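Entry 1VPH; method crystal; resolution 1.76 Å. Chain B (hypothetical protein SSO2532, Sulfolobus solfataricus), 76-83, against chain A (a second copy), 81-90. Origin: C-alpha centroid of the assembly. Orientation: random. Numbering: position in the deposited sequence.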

# COMPACT_ATOMS: atom_id res chain seq x y z
N LEU B 76 16.42 -0.39 7.23
CA LEU B 76 16.52 -1.78 7.65
C LEU B 76 16.63 -1.89 9.17
O LEU B 76 16.14 -2.85 9.74
CB LEU B 76 17.74 -2.40 7.03
CG LEU B 76 17.54 -2.64 5.51
CD1 LEU B 76 18.83 -3.23 4.91
CD2 LEU B 76 16.33 -3.48 5.22
N THR B 77 17.29 -0.94 9.79
CA THR B 77 17.44 -0.93 11.25
C THR B 77 16.06 -0.82 11.85
O THR B 77 15.69 -1.52 12.76
CB THR B 77 18.24 0.29 11.70
OG1 THR B 77 19.61 0.19 11.28
CG2 THR B 77 18.16 0.42 13.19
N LYS B 78 15.30 0.15 11.39
CA LYS B 78 13.93 0.33 11.89
C LYS B 78 13.06 -0.92 11.66
O LYS B 78 12.37 -1.35 12.53
CB LYS B 78 13.28 1.56 11.27
CG LYS B 78 11.84 1.80 11.73
CD LYS B 78 11.84 2.27 13.20
CE LYS B 78 10.68 1.83 14.01
NZ LYS B 78 10.80 2.55 15.35
N ILE B 79 13.13 -1.51 10.46
CA ILE B 79 12.42 -2.74 10.17
C ILE B 79 12.78 -3.85 11.18
O ILE B 79 11.86 -4.50 11.80
CB ILE B 79 12.61 -3.21 8.73
CG1 ILE B 79 11.97 -2.24 7.76
CG2 ILE B 79 11.91 -4.58 8.56
CD1 ILE B 79 12.35 -2.44 6.29
N LYS B 80 14.08 -4.07 11.37
CA LYS B 80 14.53 -5.09 12.33
C LYS B 80 13.97 -4.81 13.74
O LYS B 80 13.46 -5.72 14.40
CB LYS B 80 16.04 -5.15 12.37
CG LYS B 80 16.64 -5.75 11.12
CD LYS B 80 18.11 -6.16 11.39
CE LYS B 80 19.06 -5.65 10.32
NZ LYS B 80 20.46 -5.85 10.77
N GLU B 81 14.06 -3.56 14.19
CA GLU B 81 13.61 -3.19 15.54
C GLU B 81 12.11 -3.44 15.68
O GLU B 81 11.65 -4.00 16.67
CB GLU B 81 13.98 -1.73 15.86
CG GLU B 81 15.49 -1.52 15.98
CD GLU B 81 15.90 -0.12 16.14
OE1 GLU B 81 14.97 0.72 16.13
OE2 GLU B 81 17.16 0.17 16.28
N PHE B 82 11.37 -3.10 14.64
CA PHE B 82 9.90 -3.23 14.62
C PHE B 82 9.50 -4.71 14.60
O PHE B 82 8.50 -5.10 15.24
CB PHE B 82 9.33 -2.49 13.39
CG PHE B 82 7.85 -2.62 13.27
CD1 PHE B 82 7.02 -2.04 14.20
CD2 PHE B 82 7.30 -3.27 12.17
CE1 PHE B 82 5.62 -2.16 14.05
CE2 PHE B 82 5.94 -3.39 12.04
CZ PHE B 82 5.10 -2.84 12.96
N THR B 83 10.24 -5.53 13.85
CA THR B 83 9.82 -6.93 13.61
C THR B 83 10.39 -7.95 14.59
O THR B 83 9.87 -9.07 14.66
CB THR B 83 10.14 -7.40 12.21
OG1 THR B 83 11.52 -7.27 11.98
CG2 THR B 83 9.38 -6.63 11.21
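Chain A 81-90: EFTEPSRSWK

Chain A meets the helix of chain B, residues 76-83, with the end of its own helix and the loop that follows. A:Glu81 to A:Thr83 are still helical; A:Glu84 then leaves the helix with positive phi (58°) and opens a type I beta turn that runs to A:Arg87, closed by A:Arg87 N to A:Glu84 O at 3.2 Å. The turn sends the chain back so that two separate pieces of it face the same helix. In register, the CA of A:Thr83 lies 8.2 Å from the CA of B:Lys78, and the CA of A:Trp89 lies 9.4 Å from the CA of B:Thr77. From A:Thr83 to A:Trp89 the nearest partner thus steps back by one residue, and chain A runs broadly against the helix of chain B. At these spacings the backbones stay apart and side chains span the gap, burying 365 Å² over both sides. On the helix, B:Thr77, B:Lys78, B:Glu81 and B:Phe82 make the contact, an i, i+1, i+4, i+5 pattern that keeps them on one side, while the CA-to-CB bond of B:Ile79 points away.

The polar contacts start from B:Lys78, the residue of chain B most covered here. Its CA-to-CB bond points sideways, but its side chain bends, chi2 p, so that its end comes nearer and B:Lys78 NZ donates a hydrogen bond to A:Phe82 O at 2.7 Å. This carbonyl lies near the end of the helix, and the lysine supplies it with a donor from the other subunit. A long salt bridge, B:Lys78 NZ to A:Glu84 OE2 at 3.9 Å, adds charge complementarity.

B:Glu81 forms the second polar contact, a two-pronged salt bridge with A:Arg87. A:Arg87 NH2 donates to B:Glu81 OE2 at 2.7 Å, and A:Arg87 NH1 to B:Glu81 OE1 at 2.9 Å, with N-H...O angles of 170° and 159°. The arginine is extended, its first three chi angles all t, and the carboxylate meets the guanidinium at its edge, near its plane. A:Arg87 NH1 also bridges to A:Glu84 OE2 at 2.9 Å within its own chain. A:Arg87 NH1 is thus shared by two carboxylates, whose oxygens B:Glu81 OE1 and A:Glu84 OE2 come within 4.5 Å of each other.

The aromatic contacts lie beside this network. B:Lys78 CE packs over one face of the A:Phe82 ring, 3.8 Å from CE to the ring centroid, and NZ is 4.4 Å from that centroid in an off-centre cation-pi contact. One lysine therefore serves the ring with its methylene and the backbone carbonyl with its amine. The edge of A:Phe82 turns toward the face of B:Phe82, offset, with centroids 5.5 Å apart and planes at 87°; the same position in both copies is used, but in unlike roles.

A:Trp89 completes the apolar surface. Its NE1 is held by A:Thr83 O at 3.0 Å, tying the returning loop to the helix end, while A:Trp89 CH2 approaches B:Lys78 CB at 4.0 Å and A:Trp89 CZ3 meets B:Thr77 CG2 at 4.0 Å. The rule is economical: anchor the indole within its own chain, then bring the far end of its ring, CZ3 and CH2, up to the neighbouring helix, with B:Thr77 CG2 at the ring edge.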

# COMPACT_ATOMS: atom_id res chain seq x y z
N GLU A 81 6.35 8.88 17.26
CA GLU A 81 6.90 7.87 18.20
C GLU A 81 7.62 6.73 17.45
O GLU A 81 8.72 6.32 17.82
CB GLU A 81 5.76 7.23 19.02
CG GLU A 81 5.30 8.16 20.09
CD GLU A 81 4.09 7.65 20.82
OE1 GLU A 81 3.52 6.56 20.44
OE2 GLU A 81 3.72 8.35 21.78
N PHE A 82 7.01 6.29 16.34
CA PHE A 82 7.54 5.25 15.52
C PHE A 82 8.82 5.67 14.77
O PHE A 82 9.77 4.90 14.65
CB PHE A 82 6.50 4.82 14.51
CG PHE A 82 6.93 3.72 13.60
CD1 PHE A 82 7.08 2.44 14.07
CD2 PHE A 82 7.09 3.95 12.25
CE1 PHE A 82 7.41 1.39 13.19
CE2 PHE A 82 7.45 2.92 11.40
CZ PHE A 82 7.59 1.64 11.88
N THR A 83 8.84 6.89 14.24
CA THR A 83 9.94 7.35 13.37
C THR A 83 11.08 8.03 14.12
O THR A 83 12.16 8.16 13.57
CB THR A 83 9.43 8.34 12.26
OG1 THR A 83 8.87 9.49 12.86
CG2 THR A 83 8.40 7.71 11.38
N GLU A 84 10.83 8.50 15.34
CA GLU A 84 11.87 9.06 16.21
C GLU A 84 12.63 10.24 15.63
O GLU A 84 13.81 10.13 15.26
CB GLU A 84 12.83 7.97 16.58
CG GLU A 84 12.13 6.73 17.12
CD GLU A 84 13.15 5.81 17.77
OE1 GLU A 84 13.79 6.24 18.76
OE2 GLU A 84 13.37 4.72 17.25
N PRO A 85 11.99 11.40 15.55
CA PRO A 85 12.69 12.58 15.06
C PRO A 85 13.97 12.94 15.80
O PRO A 85 14.87 13.50 15.18
CB PRO A 85 11.65 13.72 15.20
CG PRO A 85 10.35 13.08 15.35
CD PRO A 85 10.58 11.68 15.89
N SER A 86 14.05 12.64 17.10
CA SER A 86 15.22 13.01 17.90
C SER A 86 16.38 12.05 17.83
O SER A 86 17.43 12.30 18.40
CB SER A 86 14.88 13.09 19.39
OG SER A 86 13.85 13.98 19.64
N ARG A 87 16.18 10.93 17.18
CA ARG A 87 17.18 9.89 17.10
C ARG A 87 18.29 10.22 16.11
O ARG A 87 18.04 10.82 15.08
CB ARG A 87 16.51 8.57 16.73
CG ARG A 87 17.45 7.39 16.56
CD ARG A 87 16.68 6.09 16.64
NE ARG A 87 17.54 4.96 16.30
CZ ARG A 87 17.15 3.68 16.32
NH1 ARG A 87 15.92 3.34 16.74
NH2 ARG A 87 18.02 2.74 15.99
N SER A 88 19.50 9.79 16.44
CA SER A 88 20.67 9.99 15.58
C SER A 88 20.75 8.93 14.49
O SER A 88 21.77 8.22 14.29
CB SER A 88 21.94 10.08 16.39
OG SER A 88 21.98 9.10 17.36
N TRP A 89 19.70 8.91 13.67
CA TRP A 89 19.70 8.10 12.49
C TRP A 89 20.90 8.49 11.59
O TRP A 89 21.29 9.65 11.50
CB TRP A 89 18.44 8.30 11.71
CG TRP A 89 17.14 7.81 12.40
CD1 TRP A 89 16.13 8.56 12.87
CD2 TRP A 89 16.77 6.45 12.64
NE1 TRP A 89 15.12 7.77 13.36
CE2 TRP A 89 15.49 6.46 13.24
CE3 TRP A 89 17.39 5.22 12.41
CZ2 TRP A 89 14.83 5.28 13.62
CZ3 TRP A 89 16.73 4.08 12.77
CH2 TRP A 89 15.47 4.12 13.38
N LYS A 90 21.44 7.51 10.89
CA LYS A 90 22.58 7.77 10.03
C LYS A 90 22.35 8.78 8.88
O LYS A 90 23.29 9.49 8.47
CB LYS A 90 23.00 6.41 9.48
CG LYS A 90 24.43 6.36 9.02
CD LYS A 90 24.97 4.94 9.17
CE LYS A 90 26.39 4.80 8.62
NZ LYS A 90 26.41 4.56 7.14